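Side-chain contacts in dally-like, isoform A (Drosophila melanogaster, PDB 6XTZ), which binds Wnt and Hedgehog proteins as a cell-surface glypican, with a pocket that takes a palmitoleoyl serine and probably shields the Wnt lipid: residues Val254-Leu259 against Ile496-Gly501; His15-Arg20 against Ile25-Lys30; Lys177-Phe182 against Asn316-Gly321. The protein carries 5 engineered substitutions. All coordinates share one frame; numbering follows the deposited sequence.

Contact 1 of 3, residues Val254-Leu259 against Ile496-Gly501; sequences VIKGCL and ITTEHG
I496 meets K256 through its CG2 branch, which lies 3.4 Å from K256 NZ and 3.9 Å from K256 CE; the two side chains cross at about a right angle. With chi1 at -64° the CG2 of I496 stands opposite its own backbone N. The I496 side chain also packs on H465 of helix 459-467 and on N249, V252 and N253 of helix 248-258. At T497 the contact becomes polar. Its carbonyl O accepts a hydrogen bond of 3.0 Å from K256 NZ, with a C=O...N angle of 160° and the donor tilted 20° from the carbonyl plane, an almost end-on approach. The lysine is extended beyond CG, which brings K256 CD within 3.6 Å of T497 O and NZ to its bonding distance. The T497 side chain serves its own loop: OG1 accepts from E499 N at 3.3 Å, an ST turn, while T497 N bonds to N253 OD1. T498 adds only CG2, 4.3 Å from K256 NZ. Farther on, G501 N bonds to H260 NE2 in the turn after helix 248-258, and H500 stacks on H263 at the start of helix 263-283. C258 is disulfide-bonded to C226, tying the K256 helix covalently to helix 224-234. With an alanine at K256, the T497 carbonyl is likely to lose this donor and I496 CG2 the chain end it lies against. Chemically, one charged amine on a neutral backbone oxygen, with a methyl beside it, joins loop to helix alongside the T497 N to N253 OD1 bond, without any salt bridge across the segments.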
loop_
_atom_site.group_PDB
_atom_site.type_symbol
_atom_site.label_atom_id
_atom_site.label_comp_id
_atom_site.label_asym_id
_atom_site.label_seq_id
_atom_site.Cartn_x
_atom_site.Cartn_y
_atom_site.Cartn_z
ATOM N N VAL A 254 -22.644 11.287 8.733
ATOM C CA VAL A 254 -23.422 10.077 8.490
ATOM C C VAL A 254 -22.595 9.058 7.715
ATOM O O VAL A 254 -22.538 7.877 8.077
ATOM C CB VAL A 254 -24.734 10.418 7.760
ATOM C CG1 VAL A 254 -25.475 9.146 7.374
ATOM C CG2 VAL A 254 -25.609 11.298 8.637
ATOM N N ILE A 255 -21.937 9.499 6.640
ATOM C CA ILE A 255 -21.125 8.578 5.851
ATOM C C ILE A 255 -19.952 8.058 6.675
ATOM O O ILE A 255 -19.573 6.887 6.564
ATOM C CB ILE A 255 -20.650 9.249 4.550
ATOM C CG1 ILE A 255 -21.824 9.917 3.833
ATOM C CG2 ILE A 255 -20.006 8.219 3.634
ATOM C CD1 ILE A 255 -22.879 8.948 3.358
ATOM N N LYS A 256 -19.364 8.914 7.516
ATOM C CA LYS A 256 -18.290 8.461 8.397
ATOM C C LYS A 256 -18.766 7.339 9.312
ATOM O O LYS A 256 -18.018 6.394 9.587
ATOM C CB LYS A 256 -17.747 9.627 9.224
ATOM C CG LYS A 256 -16.725 10.487 8.501
ATOM C CD LYS A 256 -15.993 11.396 9.476
ATOM C CE LYS A 256 -14.796 12.064 8.821
ATOM N NZ LYS A 256 -13.961 12.789 9.817
ATOM N N GLY A 257 -20.008 7.425 9.791
ATOM C CA GLY A 257 -20.537 6.358 10.623
ATOM C C GLY A 257 -20.840 5.101 9.833
ATOM O O GLY A 257 -20.564 3.989 10.289
ATOM N N CYS A 258 -21.419 5.259 8.639
ATOM C CA CYS A 258 -21.647 4.112 7.768
ATOM C C CYS A 258 -20.342 3.393 7.450
ATOM O O CYS A 258 -20.301 2.158 7.389
ATOM C CB CYS A 258 -22.338 4.559 6.479
ATOM S SG CYS A 258 -24.117 4.854 6.631
ATOM N N LEU A 259 -19.262 4.149 7.253
ATOM C CA LEU A 259 -17.959 3.592 6.912
ATOM C C LEU A 259 -17.003 3.589 8.100
ATOM O O LEU A 259 -15.782 3.603 7.912
ATOM C CB LEU A 259 -17.347 4.362 5.742
ATOM C CG LEU A 259 -18.237 4.569 4.515
ATOM C CD1 LEU A 259 -17.472 5.318 3.431
ATOM C CD2 LEU A 259 -18.756 3.239 3.990
ATOM N N ILE A 496 -17.683 17.927 12.394
ATOM C CA ILE A 496 -17.219 16.674 11.809
ATOM C C ILE A 496 -16.442 15.896 12.861
ATOM O O ILE A 496 -15.413 16.362 13.368
ATOM C CB ILE A 496 -16.375 16.938 10.558
ATOM C CG1 ILE A 496 -17.230 17.591 9.468
ATOM C CG2 ILE A 496 -15.762 15.643 10.048
ATOM C CD1 ILE A 496 -16.487 17.832 8.171
ATOM N N THR A 497 -16.936 14.710 13.198
ATOM C CA THR A 497 -16.360 13.928 14.280
ATOM C C THR A 497 -15.102 13.198 13.825
ATOM O O THR A 497 -14.953 12.833 12.655
ATOM C CB THR A 497 -17.377 12.917 14.813
ATOM O OG1 THR A 497 -16.761 12.094 15.811
ATOM C CG2 THR A 497 -17.897 12.037 13.686
ATOM N N THR A 498 -14.184 12.996 14.773
ATOM C CA THR A 498 -12.977 12.214 14.542
ATOM C C THR A 498 -12.791 11.134 15.600
ATOM O O THR A 498 -11.713 10.530 15.671
ATOM C CB THR A 498 -11.737 13.116 14.504
ATOM O OG1 THR A 498 -11.658 13.873 15.718
ATOM C CG2 THR A 498 -11.805 14.068 13.317
ATOM N N GLU A 499 -13.808 10.877 16.419
ATOM C CA GLU A 499 -13.699 9.896 17.484
ATOM C C GLU A 499 -13.705 8.479 16.917
ATOM O O GLU A 499 -14.117 8.233 15.780
ATOM C CB GLU A 499 -14.846 10.063 18.482
ATOM C CG GLU A 499 -14.942 11.453 19.087
ATOM C CD GLU A 499 -13.803 11.754 20.039
ATOM O OE1 GLU A 499 -13.493 10.891 20.887
ATOM O OE2 GLU A 499 -13.214 12.850 19.936
ATOM N N HIS A 500 -13.240 7.541 17.734
ATOM C CA HIS A 500 -13.209 6.123 17.389
ATOM C C HIS A 500 -14.188 5.402 18.309
ATOM O O HIS A 500 -13.880 5.134 19.473
ATOM C CB HIS A 500 -11.797 5.560 17.518
ATOM C CG HIS A 500 -11.674 4.125 17.104
ATOM N ND1 HIS A 500 -12.678 3.447 16.446
ATOM C CD2 HIS A 500 -10.660 3.241 17.254
ATOM C CE1 HIS A 500 -12.288 2.206 16.210
ATOM N NE2 HIS A 500 -11.067 2.056 16.690
ATOM N N GLY A 501 -15.371 5.096 17.785
ATOM C CA GLY A 501 -16.389 4.382 18.531
ATOM C C GLY A 501 -17.664 5.159 18.775
ATOM O O GLY A 501 -18.599 4.607 19.368
#

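Contact 2 of 3, residues His15-Arg20 against Ile25-Lys30; sequences HIFQAR and IEIPQK
F17 and Q18, consecutive residues near the end of helix 14-19, receive the I27 side chain from the loop that follows, with CA atoms of F17 and I27 7.5 Å apart. F17 comes first: its CB lies 3.7 Å from I27 CD1, and its ring atom CD2 is 4.1 Å from I27 CG2, which approaches the ring obliquely. The isoleucine thus uses two branches on one phenylalanine, I27 CD1 against the CB of F17 and I27 CG2 against its ring. Q18 then supplies the aliphatic part of its chain, its CG 3.6 Å from the same I27 CD1, and crosses I27 at about a right angle. CD1 gets there because I27 is extended beyond CG1 (chi2 178°), which carries the methyl to the junction of the two helix residues. No hydrogen bond spans the segments, so the evidence is of van der Waals packing alone. F17 also rests on M53, A238 and C49, beside the C49-C239 disulfide in the cysteine-linked N-terminal end of the glypican chain, whereas R20 bonds through NH1 to H235 O. Helix 14-19 lies against the start of helix 51-110 and against helix 236-239, while the loop reaches helix 51-110 through P28 on M53.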
loop_
_atom_site.group_PDB
_atom_site.type_symbol
_atom_site.label_atom_id
_atom_site.label_comp_id
_atom_site.label_asym_id
_atom_site.label_seq_id
_atom_site.Cartn_x
_atom_site.Cartn_y
_atom_site.Cartn_z
ATOM N N HIS A 15 -42.224 16.637 -6.856
ATOM C CA HIS A 15 -41.275 16.361 -7.929
ATOM C C HIS A 15 -40.056 15.606 -7.417
ATOM O O HIS A 15 -39.462 14.817 -8.161
ATOM C CB HIS A 15 -40.846 17.665 -8.602
ATOM C CG HIS A 15 -40.054 18.573 -7.714
ATOM N ND1 HIS A 15 -40.635 19.352 -6.737
ATOM C CD2 HIS A 15 -38.726 18.830 -7.660
ATOM C CE1 HIS A 15 -39.698 20.048 -6.117
ATOM N NE2 HIS A 15 -38.531 19.750 -6.658
ATOM N N ILE A 16 -39.671 15.834 -6.159
ATOM C CA ILE A 16 -38.519 15.142 -5.591
ATOM C C ILE A 16 -38.787 13.645 -5.496
ATOM O O ILE A 16 -37.919 12.824 -5.818
ATOM C CB ILE A 16 -38.164 15.742 -4.218
ATOM C CG1 ILE A 16 -37.797 17.221 -4.358
ATOM C CG2 ILE A 16 -37.024 14.972 -3.575
ATOM C CD1 ILE A 16 -37.460 17.890 -3.042
ATOM N N PHE A 17 -39.991 13.266 -5.060
ATOM C CA PHE A 17 -40.325 11.850 -4.949
ATOM C C PHE A 17 -40.379 11.186 -6.319
ATOM O O PHE A 17 -39.923 10.049 -6.481
ATOM C CB PHE A 17 -41.653 11.682 -4.211
ATOM C CG PHE A 17 -41.622 12.171 -2.791
ATOM C CD1 PHE A 17 -40.525 11.921 -1.983
ATOM C CD2 PHE A 17 -42.684 12.889 -2.267
ATOM C CE1 PHE A 17 -40.491 12.370 -0.677
ATOM C CE2 PHE A 17 -42.656 13.343 -0.962
ATOM C CZ PHE A 17 -41.556 13.084 -0.167
ATOM N N GLN A 18 -40.932 11.882 -7.317
ATOM C CA GLN A 18 -40.954 11.339 -8.671
ATOM C C GLN A 18 -39.549 11.199 -9.240
ATOM O O GLN A 18 -39.282 10.269 -10.010
ATOM C CB GLN A 18 -41.811 12.220 -9.579
ATOM C CG GLN A 18 -43.290 12.222 -9.225
ATOM C CD GLN A 18 -44.113 13.116 -10.133
ATOM O OE1 GLN A 18 -43.572 13.855 -10.955
ATOM N NE2 GLN A 18 -45.431 13.050 -9.988
ATOM N N ALA A 19 -38.640 12.107 -8.876
ATOM C CA ALA A 19 -37.252 11.985 -9.303
ATOM C C ALA A 19 -36.547 10.814 -8.635
ATOM O O ALA A 19 -35.544 10.325 -9.164
ATOM C CB ALA A 19 -36.495 13.282 -9.015
ATOM N N ARG A 20 -37.046 10.355 -7.489
ATOM C CA ARG A 20 -36.467 9.228 -6.774
ATOM C C ARG A 20 -37.073 7.894 -7.186
ATOM O O ARG A 20 -36.804 6.878 -6.538
ATOM C CB ARG A 20 -36.619 9.433 -5.264
ATOM C CG ARG A 20 -35.832 10.618 -4.724
ATOM C CD ARG A 20 -36.192 10.917 -3.276
ATOM N NE ARG A 20 -35.424 12.039 -2.742
ATOM C CZ ARG A 20 -35.599 12.553 -1.529
ATOM N NH1 ARG A 20 -36.521 12.049 -0.720
ATOM N NH2 ARG A 20 -34.855 13.574 -1.126
ATOM N N ILE A 25 -48.887 7.676 -8.238
ATOM C CA ILE A 25 -50.004 7.005 -7.582
ATOM C C ILE A 25 -49.704 6.797 -6.101
ATOM O O ILE A 25 -50.589 6.934 -5.248
ATOM C CB ILE A 25 -50.321 5.673 -8.289
ATOM C CG1 ILE A 25 -50.759 5.916 -9.737
ATOM C CG2 ILE A 25 -51.396 4.903 -7.536
ATOM C CD1 ILE A 25 -49.630 5.839 -10.752
ATOM N N GLU A 26 -48.452 6.477 -5.772
ATOM C CA GLU A 26 -48.072 6.226 -4.387
ATOM C C GLU A 26 -47.928 7.503 -3.570
ATOM O O GLU A 26 -48.020 7.448 -2.340
ATOM C CB GLU A 26 -46.755 5.448 -4.334
ATOM C CG GLU A 26 -46.676 4.269 -5.289
ATOM C CD GLU A 26 -45.363 3.518 -5.172
ATOM O OE1 GLU A 26 -44.758 3.547 -4.079
ATOM O OE2 GLU A 26 -44.931 2.907 -6.172
ATOM N N ILE A 27 -47.706 8.643 -4.219
ATOM C CA ILE A 27 -47.413 9.893 -3.520
ATOM C C ILE A 27 -48.684 10.442 -2.885
ATOM O O ILE A 27 -49.644 10.766 -3.599
ATOM C CB ILE A 27 -46.784 10.924 -4.470
ATOM C CG1 ILE A 27 -45.518 10.357 -5.108
ATOM C CG2 ILE A 27 -46.477 12.214 -3.726
ATOM C CD1 ILE A 27 -44.863 11.294 -6.094
ATOM N N PRO A 28 -48.738 10.569 -1.560
ATOM C CA PRO A 28 -49.920 11.167 -0.928
ATOM C C PRO A 28 -49.989 12.658 -1.222
ATOM O O PRO A 28 -48.997 13.379 -1.094
ATOM C CB PRO A 28 -49.702 10.892 0.564
ATOM C CG PRO A 28 -48.225 10.791 0.708
ATOM C CD PRO A 28 -47.723 10.172 -0.570
ATOM N N GLN A 29 -51.174 13.113 -1.631
ATOM C CA GLN A 29 -51.361 14.532 -1.914
ATOM C C GLN A 29 -51.358 15.352 -0.631
ATOM O O GLN A 29 -50.752 16.428 -0.575
ATOM C CB GLN A 29 -52.664 14.738 -2.687
ATOM C CG GLN A 29 -52.753 13.910 -3.958
ATOM C CD GLN A 29 -54.137 13.925 -4.574
ATOM O OE1 GLN A 29 -55.088 14.438 -3.984
ATOM N NE2 GLN A 29 -54.257 13.360 -5.770
ATOM N N LYS A 30 -52.020 14.858 0.405
ATOM C CA LYS A 30 -52.080 15.498 1.706
ATOM C C LYS A 30 -51.217 14.746 2.710
ATOM O O LYS A 30 -50.936 13.555 2.534
ATOM C CB LYS A 30 -53.529 15.556 2.210
ATOM C CG LYS A 30 -54.480 16.273 1.266
ATOM C CD LYS A 30 -53.987 17.677 0.950
ATOM C CE LYS A 30 -54.929 18.392 -0.007
ATOM N NZ LYS A 30 -56.298 18.538 0.563
#

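Contact 3 of 3, residues Lys177-Phe182 against Asn316-Gly321; sequences KELKPF and NRVFQG
The loop 177-182 passes helix 296-322 with L179 and V318 as the nearest CA pair, 9.2 Å apart, a spacing that leaves the meeting to side chains, and no hydrogen bond joins the two segments. L179 carries it, its CB directed toward the helix and its two methyls divided between two consecutive helix residues. CD2 lies over one face of the R317 guanidinium, 3.3 Å above the plane and displaced toward the rim, with R317 NH1 at 3.6 Å. The same methyl lies 3.7 Å from R317 CD, so it spans the junction of the last methylene and the guanidinium. R317 can offer that length because its CG is anti to the backbone N (chi1 -170°) and the chain is extended as far as NE. L179 CD1 takes the other direction, to V318 CG2 at 4.0 Å, an apolar pair crossing at a slant. V318 also packs on F155 of helix 139-158 and M176 of helix 169-176, and L179 on I314, one turn earlier in helix 296-322, so this half of the contact is buried among helices. On the outer side E178 OE1 stands 4.6 Å from R317 NH2, beyond a salt bridge and well out of the guanidinium plane, with no N-H pointing at it. The chemistry is therefore split: a hydrophobic part formed by L179 and V318, and at its margin an arginine with a methyl against one face, near E178, whose negative charge may favour the positive guanidinium at long range without fixing its orientation.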
loop_
_atom_site.group_PDB
_atom_site.type_symbol
_atom_site.label_atom_id
_atom_site.label_comp_id
_atom_site.label_asym_id
_atom_site.label_seq_id
_atom_site.Cartn_x
_atom_site.Cartn_y
_atom_site.Cartn_z
ATOM N N LYS A 177 37.128 -16.715 6.279
ATOM C CA LYS A 177 35.915 -16.126 6.836
ATOM C C LYS A 177 36.234 -14.939 7.736
ATOM O O LYS A 177 35.475 -13.965 7.777
ATOM C CB LYS A 177 35.120 -17.184 7.604
ATOM C CG LYS A 177 34.499 -18.256 6.725
ATOM C CD LYS A 177 33.592 -19.174 7.531
ATOM C CE LYS A 177 32.878 -20.172 6.635
ATOM N NZ LYS A 177 31.927 -21.024 7.402
ATOM N N GLU A 178 37.349 -15.000 8.465
ATOM C CA GLU A 178 37.745 -13.923 9.362
ATOM C C GLU A 178 38.735 -12.951 8.734
ATOM O O GLU A 178 38.947 -11.866 9.287
ATOM C CB GLU A 178 38.346 -14.499 10.651
ATOM C CG GLU A 178 39.565 -15.385 10.434
ATOM C CD GLU A 178 40.166 -15.883 11.736
ATOM O OE1 GLU A 178 41.085 -16.727 11.684
ATOM O OE2 GLU A 178 39.719 -15.429 12.811
ATOM N N LEU A 179 39.337 -13.303 7.602
ATOM C CA LEU A 179 40.297 -12.440 6.934
ATOM C C LEU A 179 39.591 -11.524 5.940
ATOM O O LEU A 179 38.479 -11.798 5.484
ATOM C CB LEU A 179 41.362 -13.273 6.220
ATOM C CG LEU A 179 42.215 -14.164 7.126
ATOM C CD1 LEU A 179 43.122 -15.070 6.308
ATOM C CD2 LEU A 179 43.028 -13.316 8.093
ATOM N N LYS A 180 40.257 -10.419 5.607
ATOM C CA LYS A 180 39.720 -9.409 4.696
ATOM C C LYS A 180 40.737 -9.134 3.596
ATOM O O LYS A 180 41.402 -8.091 3.594
ATOM C CB LYS A 180 39.367 -8.127 5.451
ATOM C CG LYS A 180 38.367 -8.325 6.579
ATOM C CD LYS A 180 37.058 -8.904 6.062
ATOM C CE LYS A 180 36.078 -9.160 7.197
ATOM N NZ LYS A 180 34.861 -9.876 6.729
ATOM N N PRO A 181 40.874 -10.050 2.633
ATOM C CA PRO A 181 41.917 -9.882 1.606
ATOM C C PRO A 181 41.730 -8.649 0.740
ATOM O O PRO A 181 42.725 -8.062 0.295
ATOM C CB PRO A 181 41.806 -11.171 0.775
ATOM C CG PRO A 181 41.015 -12.126 1.616
ATOM C CD PRO A 181 40.099 -11.286 2.440
ATOM N N PHE A 182 40.489 -8.239 0.483
ATOM C CA PHE A 182 40.204 -7.087 -0.361
ATOM C C PHE A 182 39.927 -5.823 0.443
ATOM O O PHE A 182 39.451 -4.834 -0.123
ATOM C CB PHE A 182 39.012 -7.380 -1.276
ATOM C CG PHE A 182 39.189 -8.599 -2.140
ATOM C CD1 PHE A 182 40.447 -8.996 -2.560
ATOM C CD2 PHE A 182 38.089 -9.345 -2.535
ATOM C CE1 PHE A 182 40.606 -10.116 -3.354
ATOM C CE2 PHE A 182 38.241 -10.466 -3.331
ATOM C CZ PHE A 182 39.502 -10.852 -3.740
ATOM N N ASN A 316 50.954 -15.719 4.307
ATOM C CA ASN A 316 51.679 -16.298 5.430
ATOM C C ASN A 316 50.743 -16.656 6.578
ATOM O O ASN A 316 50.982 -17.647 7.277
ATOM C CB ASN A 316 52.761 -15.332 5.918
ATOM C CG ASN A 316 53.852 -15.106 4.886
ATOM O OD1 ASN A 316 54.276 -16.036 4.198
ATOM N ND2 ASN A 316 54.314 -13.866 4.775
ATOM N N ARG A 317 49.681 -15.874 6.780
ATOM C CA ARG A 317 48.735 -16.176 7.848
ATOM C C ARG A 317 47.862 -17.375 7.499
ATOM O O ARG A 317 47.370 -18.066 8.399
ATOM C CB ARG A 317 47.872 -14.948 8.146
ATOM C CG ARG A 317 47.014 -15.069 9.394
ATOM C CD ARG A 317 46.320 -13.753 9.713
ATOM N NE ARG A 317 45.388 -13.881 10.829
ATOM C CZ ARG A 317 44.642 -12.884 11.297
ATOM N NH1 ARG A 317 44.722 -11.679 10.750
ATOM N NH2 ARG A 317 43.819 -13.092 12.316
ATOM N N VAL A 318 47.661 -17.641 6.206
ATOM C CA VAL A 318 46.899 -18.818 5.802
ATOM C C VAL A 318 47.704 -20.088 6.052
ATOM O O VAL A 318 47.165 -21.099 6.519
ATOM C CB VAL A 318 46.465 -18.695 4.330
ATOM C CG1 VAL A 318 45.861 -20.001 3.840
ATOM C CG2 VAL A 318 45.471 -17.559 4.166
ATOM N N PHE A 319 49.007 -20.057 5.751
ATOM C CA PHE A 319 49.860 -21.205 6.042
ATOM C C PHE A 319 49.878 -21.524 7.531
ATOM O O PHE A 319 49.989 -22.694 7.914
ATOM C CB PHE A 319 51.281 -20.949 5.537
ATOM C CG PHE A 319 51.407 -20.970 4.039
ATOM C CD1 PHE A 319 50.524 -21.705 3.264
ATOM C CD2 PHE A 319 52.411 -20.256 3.406
ATOM C CE1 PHE A 319 50.639 -21.725 1.887
ATOM C CE2 PHE A 319 52.532 -20.272 2.029
ATOM C CZ PHE A 319 51.645 -21.008 1.269
ATOM N N GLN A 320 49.767 -20.505 8.379
ATOM C CA GLN A 320 49.647 -20.709 9.819
ATOM C C GLN A 320 48.244 -21.210 10.136
ATOM O O GLN A 320 47.270 -20.456 10.038
ATOM C CB GLN A 320 49.944 -19.411 10.563
ATOM C CG GLN A 320 51.310 -18.817 10.267
ATOM C CD GLN A 320 51.482 -17.432 10.859
ATOM O OE1 GLN A 320 50.604 -16.932 11.562
ATOM N NE2 GLN A 320 52.616 -16.801 10.573
ATOM N N GLY A 321 48.133 -22.482 10.512
ATOM C CA GLY A 321 46.864 -23.099 10.829
ATOM C C GLY A 321 46.382 -24.098 9.798
ATOM O O GLY A 321 45.529 -24.935 10.121
#

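The three contacts are spread along an elongated helical molecule with a radius of gyration of 33 Å. Contacts 1 and 2 share one side of the chain's centre, their centres 32 Å apart and their nearest atoms about 13 Å apart; contact 3 lies on the opposite side, its centre 67 Å from that of contact 1 and 93 Å from that of contact 2. Contacts 1 and 3 interleave in sequence, whereas contact 2 closes before either opens. None includes a residue of the O-palmitoleoyl serine pocket, lined by L94, F125 and V293 among others. The F17 side chain of contact 2 is about 11 Å from the N-linked sugar.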